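Aldehyde dehydrogenase family protein (Pseudomonas syringae pv. tomato, PDB 6X9L) oxidises long-chain aliphatic aldehydes, probably including octanal, which it binds, with NAD+ as the electron acceptor, as a member of the aldehyde dehydrogenase family. Local coordinates at residues N264-D269 with H422-D427; A270-A275 with R301-E306. The protein carries 1 engineered substitution. One frame throughout, in Å; residues are numbered along the deposited sequence.

Contact 1: N264-D269 with H422-D427; sequences NILLPD and HVQGQD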
ATOM      1  N   ASN A 264       0.292  -4.793 -27.084  1.00 43.30           N
ATOM      2  CA  ASN A 264      -0.858  -5.253 -27.856  1.00 43.83           C
ATOM      3  C   ASN A 264      -0.375  -6.459 -28.665  1.00 44.16           C
ATOM      4  O   ASN A 264       0.341  -6.298 -29.663  1.00 43.94           O
ATOM      5  CB  ASN A 264      -1.401  -4.138 -28.746  1.00 43.71           C
ATOM      6  CG  ASN A 264      -2.717  -4.496 -29.407  1.00 44.26           C
ATOM      7  OD1 ASN A 264      -3.332  -5.514 -29.083  1.00 44.82           O
ATOM      8  ND2 ASN A 264      -3.158  -3.657 -30.334  1.00 44.11           N
ATOM      9  N   ILE A 265      -0.737  -7.662 -28.207  1.00 47.63           N
ATOM     10  CA  ILE A 265      -0.394  -8.904 -28.894  1.00 47.97           C
ATOM     11  C   ILE A 265      -1.517  -9.251 -29.862  1.00 48.43           C
ATOM     12  O   ILE A 265      -2.663  -9.451 -29.449  1.00 48.81           O
ATOM     13  CB  ILE A 265      -0.179 -10.066 -27.911  1.00 48.31           C
ATOM     14  CG1 ILE A 265       1.038  -9.859 -26.999  1.00 47.77           C
ATOM     15  CG2 ILE A 265      -0.027 -11.372 -28.688  1.00 48.75           C
ATOM     16  CD1 ILE A 265       1.247 -11.022 -26.023  1.00 47.93           C
ATOM     17  N   LEU A 266      -1.185  -9.342 -31.146  1.00 45.99           N
ATOM     18  CA  LEU A 266      -2.059  -9.948 -32.137  1.00 46.44           C
ATOM     19  C   LEU A 266      -1.649 -11.416 -32.272  1.00 46.89           C
ATOM     20  O   LEU A 266      -0.559 -11.727 -32.767  1.00 46.72           O
ATOM     21  CB  LEU A 266      -1.980  -9.198 -33.470  1.00 46.26           C
ATOM     22  CG  LEU A 266      -2.741  -7.861 -33.469  1.00 46.04           C
ATOM     23  CD1 LEU A 266      -2.357  -6.960 -32.255  1.00 45.46           C
ATOM     24  CD2 LEU A 266      -2.555  -7.108 -34.781  1.00 45.92           C
ATOM     25  N   LEU A 267      -2.514 -12.305 -31.786  1.00 50.16           N
ATOM     26  CA  LEU A 267      -2.329 -13.736 -31.935  1.00 50.66           C
ATOM     27  C   LEU A 267      -2.519 -14.143 -33.398  1.00 51.14           C
ATOM     28  O   LEU A 267      -3.205 -13.454 -34.160  1.00 51.22           O
ATOM     29  CB  LEU A 267      -3.327 -14.472 -31.040  1.00 51.07           C
ATOM     30  CG  LEU A 267      -3.134 -14.233 -29.537  1.00 50.84           C
ATOM     31  CD1 LEU A 267      -4.299 -14.752 -28.765  1.00 51.36           C
ATOM     32  CD2 LEU A 267      -1.850 -14.885 -29.032  1.00 50.77           C
ATOM     33  N   PRO A 268      -1.908 -15.255 -33.817  1.00 61.49           N
ATOM     34  CA  PRO A 268      -1.892 -15.594 -35.254  1.00 61.76           C
ATOM     35  C   PRO A 268      -3.268 -15.758 -35.885  1.00 62.38           C
ATOM     36  O   PRO A 268      -3.403 -15.577 -37.106  1.00 62.63           O
ATOM     37  CB  PRO A 268      -1.111 -16.912 -35.291  1.00 61.98           C
ATOM     38  CG  PRO A 268      -0.302 -16.917 -34.057  1.00 61.61           C
ATOM     39  CD  PRO A 268      -1.071 -16.167 -33.020  1.00 61.50           C
ATOM     40  N   ASP A 269      -4.264 -16.118 -35.089  1.00 58.50           N
ATOM     41  CA  ASP A 269      -5.619 -16.364 -35.627  1.00 58.91           C
ATOM     42  C   ASP A 269      -6.451 -15.091 -35.662  1.00 58.53           C
ATOM     43  O   ASP A 269      -7.629 -15.195 -35.894  1.00 58.90           O
ATOM     44  CB  ASP A 269      -6.315 -17.450 -34.815  1.00 59.57           C
ATOM     45  CG  ASP A 269      -6.676 -17.028 -33.410  1.00 59.56           C
ATOM     46  OD1 ASP A 269      -6.176 -16.015 -32.977  1.00 59.03           O
ATOM     47  OD2 ASP A 269      -7.462 -17.711 -32.786  1.00 60.07           O
ATOM     48  N   HIS A 422      -3.184  -5.511 -24.188  1.00 42.39           N
ATOM     49  CA  HIS A 422      -4.217  -5.843 -25.162  1.00 42.65           C
ATOM     50  C   HIS A 422      -3.942  -7.184 -25.839  1.00 43.00           C
ATOM     51  O   HIS A 422      -2.793  -7.519 -26.138  1.00 42.78           O
ATOM     52  CB  HIS A 422      -4.317  -4.752 -26.217  1.00 42.18           C
ATOM     53  CG  HIS A 422      -5.027  -3.529 -25.740  1.00 42.32           C
ATOM     54  ND1 HIS A 422      -6.307  -3.210 -26.138  1.00 42.99           N
ATOM     55  CD2 HIS A 422      -4.639  -2.549 -24.889  1.00 41.95           C
ATOM     56  CE1 HIS A 422      -6.676  -2.085 -25.549  1.00 42.90           C
ATOM     57  NE2 HIS A 422      -5.682  -1.665 -24.789  1.00 42.25           N
ATOM     58  N   VAL A 423      -4.997  -7.951 -26.106  1.00 40.51           N
ATOM     59  CA  VAL A 423      -4.868  -9.204 -26.835  1.00 40.82           C
ATOM     60  C   VAL A 423      -5.902  -9.221 -27.952  1.00 41.36           C
ATOM     61  O   VAL A 423      -7.075  -8.891 -27.727  1.00 41.82           O
ATOM     62  CB  VAL A 423      -5.031 -10.427 -25.918  1.00 41.50           C
ATOM     63  CG1 VAL A 423      -4.870 -11.717 -26.715  1.00 42.01           C
ATOM     64  CG2 VAL A 423      -3.992 -10.386 -24.813  1.00 41.30           C
ATOM     65  N   GLN A 424      -5.445  -9.553 -29.165  1.00 50.84           N
ATOM     66  CA  GLN A 424      -6.287  -9.754 -30.339  1.00 51.26           C
ATOM     67  C   GLN A 424      -6.214 -11.224 -30.722  1.00 51.70           C
ATOM     68  O   GLN A 424      -5.119 -11.777 -30.879  1.00 51.34           O
ATOM     69  CB  GLN A 424      -5.835  -8.886 -31.511  1.00 50.69           C
ATOM     70  CG  GLN A 424      -5.638  -7.430 -31.174  1.00 50.21           C
ATOM     71  CD  GLN A 424      -6.690  -6.906 -30.225  1.00 50.81           C
ATOM     72  OE1 GLN A 424      -7.855  -7.332 -30.260  1.00 51.64           O
ATOM     73  NE2 GLN A 424      -6.279  -5.984 -29.345  1.00 50.32           N
ATOM     74  N   GLY A 425      -7.369 -11.852 -30.863  1.00 52.00           N
ATOM     75  CA  GLY A 425      -7.404 -13.261 -31.176  1.00 52.56           C
ATOM     76  C   GLY A 425      -8.802 -13.711 -31.534  1.00 53.59           C
ATOM     77  O   GLY A 425      -9.784 -13.177 -31.006  1.00 54.06           O
ATOM     78  N   GLN A 426      -8.903 -14.690 -32.440  1.00 74.05           N
ATOM     79  CA  GLN A 426     -10.203 -15.243 -32.787  1.00 75.12           C
ATOM     80  C   GLN A 426     -10.638 -16.302 -31.776  1.00 75.65           C
ATOM     81  O   GLN A 426     -11.774 -16.278 -31.296  1.00 76.30           O
ATOM     82  CB  GLN A 426     -10.175 -15.813 -34.211  1.00 75.54           C
ATOM     83  CG  GLN A 426     -11.401 -15.430 -35.046  1.00 76.95           C
ATOM     84  CD  GLN A 426     -11.052 -14.662 -36.322  1.00 76.85           C
ATOM     85  OE1 GLN A 426     -10.042 -14.936 -36.975  1.00 76.55           O
ATOM     86  NE2 GLN A 426     -11.893 -13.695 -36.676  1.00 77.14           N
ATOM     87  N   ASP A 427      -9.757 -17.241 -31.438  1.00 62.39           N
ATOM     88  CA  ASP A 427     -10.078 -18.225 -30.406  1.00 62.95           C
ATOM     89  C   ASP A 427     -10.079 -17.542 -29.041  1.00 62.73           C
ATOM     90  O   ASP A 427      -9.019 -17.155 -28.538  1.00 62.04           O
ATOM     91  CB  ASP A 427      -9.087 -19.382 -30.434  1.00 62.91           C
ATOM     92  CG  ASP A 427      -9.303 -20.353 -29.287  1.00 63.66           C
ATOM     93  OD1 ASP A 427     -10.273 -20.155 -28.528  1.00 64.12           O
ATOM     94  OD2 ASP A 427      -8.518 -21.312 -29.131  1.00 64.11           O
TER
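Two neighbouring parallel strands, 264-266 and 422-424, pair here inside the seven-stranded mixed sheet of the aldehyde dehydrogenase fold that also holds strand 296-300; their axes run 12° apart. The backbone evidence is three hydrogen bonds in the alternating pattern of a parallel pair: Ile265 N to His422 O, Gln424 N to Ile265 O at 2.8 Å, and Leu267 N to Gln424 O. The last two lie nearly along the C=O axis, whereas Ile265 N sits above the carbonyl plane of His422.

A side-chain bond reinforces the pairing on the sheet face carrying Asn264, Leu266 and Gln424. Asn264 has CG anti to its backbone N (chi1 -171°), and its OD1 receives Gln424 NE2 at 3.0 Å on an in-plane lone pair, the two amide planes being almost perpendicular. The bend of Gln424 at chi2 goes with this reach, while its CG lies alongside Leu266 CD1 at 3.5 Å. Asn264 ND2 is taken up by Tyr447 OH, so both ends of this buried amide are bonded.

On the other face, with Ile265, Val423 CG1 meets CD1 of Leu267, just past the end of strand 264-266, at 3.7 Å, beside helix 428-435.

Beyond the strand ends Asp269, its CG between backbone N and carbonyl carbon (chi1 69°), grips two successive amides from above its carboxylate plane: Gln426 N reaches OD1, and N of Asp427, the N-cap of helix 428-435, reaches OD2 at 2.7 Å.

Contact 2: A270-A275 with R301-E306; sequences ADFANA and RNRLAE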
ATOM      1  N   ALA A 270      -5.843 -13.934 -35.471  1.00 55.30           N
ATOM      2  CA  ALA A 270      -6.611 -12.670 -35.464  1.00 55.03           C
ATOM      3  C   ALA A 270      -6.869 -12.168 -36.875  1.00 55.15           C
ATOM      4  O   ALA A 270      -6.107 -12.487 -37.732  1.00 55.36           O
ATOM      5  CB  ALA A 270      -5.889 -11.634 -34.657  1.00 54.38           C
ATOM      6  N   ASP A 271      -7.926 -11.391 -37.070  1.00 67.16           N
ATOM      7  CA  ASP A 271      -8.215 -10.811 -38.399  1.00 67.31           C
ATOM      8  C   ASP A 271      -7.364  -9.548 -38.492  1.00 66.75           C
ATOM      9  O   ASP A 271      -7.860  -8.491 -38.214  1.00 66.50           O
ATOM     10  CB  ASP A 271      -9.705 -10.524 -38.511  1.00 68.78           C
ATOM     11  CG  ASP A 271     -10.124  -9.860 -39.803  1.00 68.90           C
ATOM     12  OD1 ASP A 271      -9.309  -9.768 -40.699  1.00 68.88           O
ATOM     13  OD2 ASP A 271     -11.274  -9.445 -39.881  1.00 69.03           O
ATOM     14  N   PHE A 272      -6.173  -9.678 -39.050  1.00 59.11           N
ATOM     15  CA  PHE A 272      -5.167  -8.600 -39.057  1.00 58.59           C
ATOM     16  C   PHE A 272      -5.704  -7.348 -39.730  1.00 58.50           C
ATOM     17  O   PHE A 272      -5.528  -6.287 -39.192  1.00 58.02           O
ATOM     18  CB  PHE A 272      -3.860  -9.126 -39.640  1.00 58.50           C
ATOM     19  CG  PHE A 272      -3.013  -9.851 -38.630  1.00 58.32           C
ATOM     20  CD1 PHE A 272      -3.239 -11.177 -38.339  1.00 58.71           C
ATOM     21  CD2 PHE A 272      -2.020  -9.189 -37.936  1.00 57.66           C
ATOM     22  CE1 PHE A 272      -2.476 -11.830 -37.397  1.00 58.56           C
ATOM     23  CE2 PHE A 272      -1.251  -9.850 -37.003  1.00 57.49           C
ATOM     24  CZ  PHE A 272      -1.483 -11.168 -36.737  1.00 57.95           C
ATOM     25  N   ALA A 273      -6.435  -7.479 -40.818  1.00 61.16           N
ATOM     26  CA  ALA A 273      -6.965  -6.277 -41.486  1.00 61.04           C
ATOM     27  C   ALA A 273      -7.899  -5.519 -40.546  1.00 60.86           C
ATOM     28  O   ALA A 273      -7.874  -4.321 -40.581  1.00 60.58           O
ATOM     29  CB  ALA A 273      -7.693  -6.694 -42.722  1.00 61.57           C
ATOM     30  N   ASN A 274      -8.726  -6.209 -39.775  1.00 74.13           N
ATOM     31  CA  ASN A 274      -9.661  -5.503 -38.877  1.00 73.93           C
ATOM     32  C   ASN A 274      -9.060  -5.246 -37.499  1.00 73.44           C
ATOM     33  O   ASN A 274      -9.688  -4.525 -36.762  1.00 73.24           O
ATOM     34  CB  ASN A 274     -10.965  -6.265 -38.702  1.00 74.41           C
ATOM     35  CG  ASN A 274     -11.820  -6.185 -39.938  1.00 74.84           C
ATOM     36  OD1 ASN A 274     -12.835  -6.853 -40.039  1.00 75.29           O
ATOM     37  ND2 ASN A 274     -11.416  -5.363 -40.882  1.00 74.72           N
ATOM     38  N   ALA A 275      -7.915  -5.824 -37.160  1.00 55.45           N
ATOM     39  CA  ALA A 275      -7.399  -5.606 -35.793  1.00 54.97           C
ATOM     40  C   ALA A 275      -6.252  -4.601 -35.746  1.00 54.41           C
ATOM     41  O   ALA A 275      -6.067  -4.014 -34.716  1.00 54.15           O
ATOM     42  CB  ALA A 275      -7.025  -6.913 -35.152  1.00 55.10           C
ATOM     43  N   ARG A 301       5.985 -12.650 -37.029  1.00 60.40           N
ATOM     44  CA  ARG A 301       6.986 -12.109 -37.945  1.00 60.24           C
ATOM     45  C   ARG A 301       6.507 -12.197 -39.384  1.00 60.79           C
ATOM     46  O   ARG A 301       6.592 -11.227 -40.148  1.00 60.79           O
ATOM     47  CB  ARG A 301       8.317 -12.844 -37.783  1.00 60.22           C
ATOM     48  CG  ARG A 301       9.469 -12.263 -38.603  1.00 60.21           C
ATOM     49  CD  ARG A 301      10.828 -12.760 -38.090  1.00 60.30           C
ATOM     50  NE  ARG A 301      11.437 -11.829 -37.128  1.00 59.50           N
ATOM     51  CZ  ARG A 301      11.504 -12.023 -35.810  1.00 59.28           C
ATOM     52  NH1 ARG A 301      11.002 -13.126 -35.276  1.00 59.68           N
ATOM     53  NH2 ARG A 301      12.074 -11.116 -35.018  1.00 58.64           N
ATOM     54  N   ASN A 302       5.995 -13.359 -39.774  1.00 54.68           N
ATOM     55  CA  ASN A 302       5.521 -13.553 -41.136  1.00 56.55           C
ATOM     56  C   ASN A 302       4.318 -12.670 -41.450  1.00 55.99           C
ATOM     57  O   ASN A 302       3.766 -12.738 -42.554  1.00 57.56           O
ATOM     58  CB  ASN A 302       5.155 -15.014 -41.358  1.00 58.38           C
ATOM     59  CG  ASN A 302       3.975 -15.444 -40.527  1.00 57.64           C
ATOM     60  OD1 ASN A 302       3.681 -14.858 -39.478  1.00 55.72           O
ATOM     61  ND2 ASN A 302       3.280 -16.476 -40.988  1.00 59.40           N
ATOM     62  N   ARG A 303       3.877 -11.862 -40.493  1.00 60.53           N
ATOM     63  CA  ARG A 303       2.770 -10.947 -40.729  1.00 60.38           C
ATOM     64  C   ARG A 303       3.186  -9.486 -40.609  1.00 59.85           C
ATOM     65  O   ARG A 303       2.355  -8.599 -40.821  1.00 59.80           O
ATOM     66  CB  ARG A 303       1.609 -11.251 -39.767  1.00 60.45           C
ATOM     67  CG  ARG A 303       0.968 -12.632 -39.971  1.00 61.14           C
ATOM     68  CD  ARG A 303       0.148 -12.704 -41.274  1.00 62.25           C
ATOM     69  NE  ARG A 303      -1.267 -12.973 -41.018  1.00 62.54           N
ATOM     70  CZ  ARG A 303      -2.260 -12.401 -41.686  1.00 62.90           C
ATOM     71  NH1 ARG A 303      -1.990 -11.523 -42.639  1.00 62.96           N
ATOM     72  NH2 ARG A 303      -3.522 -12.691 -41.402  1.00 63.24           N
ATOM     73  N   LEU A 304       4.460  -9.214 -40.320  1.00 60.28           N
ATOM     74  CA  LEU A 304       4.887  -7.849 -40.015  1.00 59.78           C
ATOM     75  C   LEU A 304       4.657  -6.903 -41.194  1.00 59.90           C
ATOM     76  O   LEU A 304       4.125  -5.801 -41.019  1.00 59.76           O
ATOM     77  CB  LEU A 304       6.357  -7.849 -39.588  1.00 59.35           C
ATOM     78  CG  LEU A 304       7.004  -6.569 -39.043  1.00 58.73           C
ATOM     79  CD1 LEU A 304       6.386  -6.110 -37.721  1.00 58.35           C
ATOM     80  CD2 LEU A 304       8.508  -6.772 -38.887  1.00 58.40           C
ATOM     81  N   ALA A 305       5.063  -7.302 -42.403  1.00 60.68           N
ATOM     82  CA  ALA A 305       4.917  -6.398 -43.544  1.00 60.94           C
ATOM     83  C   ALA A 305       3.460  -6.025 -43.787  1.00 61.08           C
ATOM     84  O   ALA A 305       3.166  -4.896 -44.197  1.00 61.02           O
ATOM     85  CB  ALA A 305       5.524  -7.016 -44.806  1.00 62.27           C
ATOM     86  N   GLU A 306       2.534  -6.949 -43.536  1.00 61.93           N
ATOM     87  CA  GLU A 306       1.122  -6.618 -43.681  1.00 62.06           C
ATOM     88  C   GLU A 306       0.674  -5.608 -42.625  1.00 61.60           C
ATOM     89  O   GLU A 306      -0.030  -4.640 -42.941  1.00 61.57           O
ATOM     90  CB  GLU A 306       0.274  -7.883 -43.612  1.00 62.87           C
ATOM     91  CG  GLU A 306      -1.168  -7.645 -44.006  1.00 63.40           C
ATOM     92  CD  GLU A 306      -2.032  -8.891 -43.921  1.00 64.34           C
ATOM     93  OE1 GLU A 306      -3.206  -8.746 -43.516  1.00 64.24           O
ATOM     94  OE2 GLU A 306      -1.553 -10.004 -44.262  1.00 65.31           O
TER
HETATM   95  O   HOH W   1      -5.852 -11.127 -41.958  1.00 61.34           O
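Arg303 bends its guanidinium against the aromatic ring of Phe272, where the start of helix 272-284 faces the start of helix 304-316. Phe272 has CG anti to its carbonyl carbon (chi1 -83°); the side chain sets out toward 301-306, and its ring also touches Val299 and Pro300. Arg303 shares this first torsion, then bends at chi2 (-71°) and again at chi3, so the side chain folds over the phenyl group. Its CB lies over one ring face, displaced toward the rim, and NH2 comes to 3.4 Å from Phe272 CD1. Phe272 CG stands 4.0 Å above the guanidinium, over its centre, but the two planes are 47° apart, so the groups do not stack flat.

Glu306, three residues on, extends beyond CG and brings OE1 to 3.9 Å from Phe272 CB. Its carboxylate forms a salt bridge with Arg303 within the same segment, although the modelled positions of Arg303 NH1 and Glu306 OE2 are less certain. A water accepts a hydrogen bond from Arg303 NH2 at 2.9 Å and a weak one from Phe272 N.

With no direct hydrogen bond between the segments, the oblique guanidinium-ring contact chiefly joins them, the water is a lesser, partly weak link, and the nearby carboxylate probably offsets the arginine charge.

How the contacts relate
The centres of contacts 1 and 2 lie about 10 Å apart, and contact 2 is nested along the chain inside the loop closed by contact 1: 264-269 runs straight into 270-275, then come 301-306 and, much later, 422-427. Strand 263-266, helix 272-284 and strand 296-300, parallel and next to the first strand, form a beta-alpha-beta crossover; helix 304-316 comes next. Phe272 joins the two contacts, its CE2 packing 3.7 Å from Leu266 CB, while Ala270 CB rests near Gln424 O. Contact 1 thus ties a distant strand into the sheet, and contact 2 brings together the helix starts that follow strands 263-266 and 296-300, away from the octanal and NAD pockets.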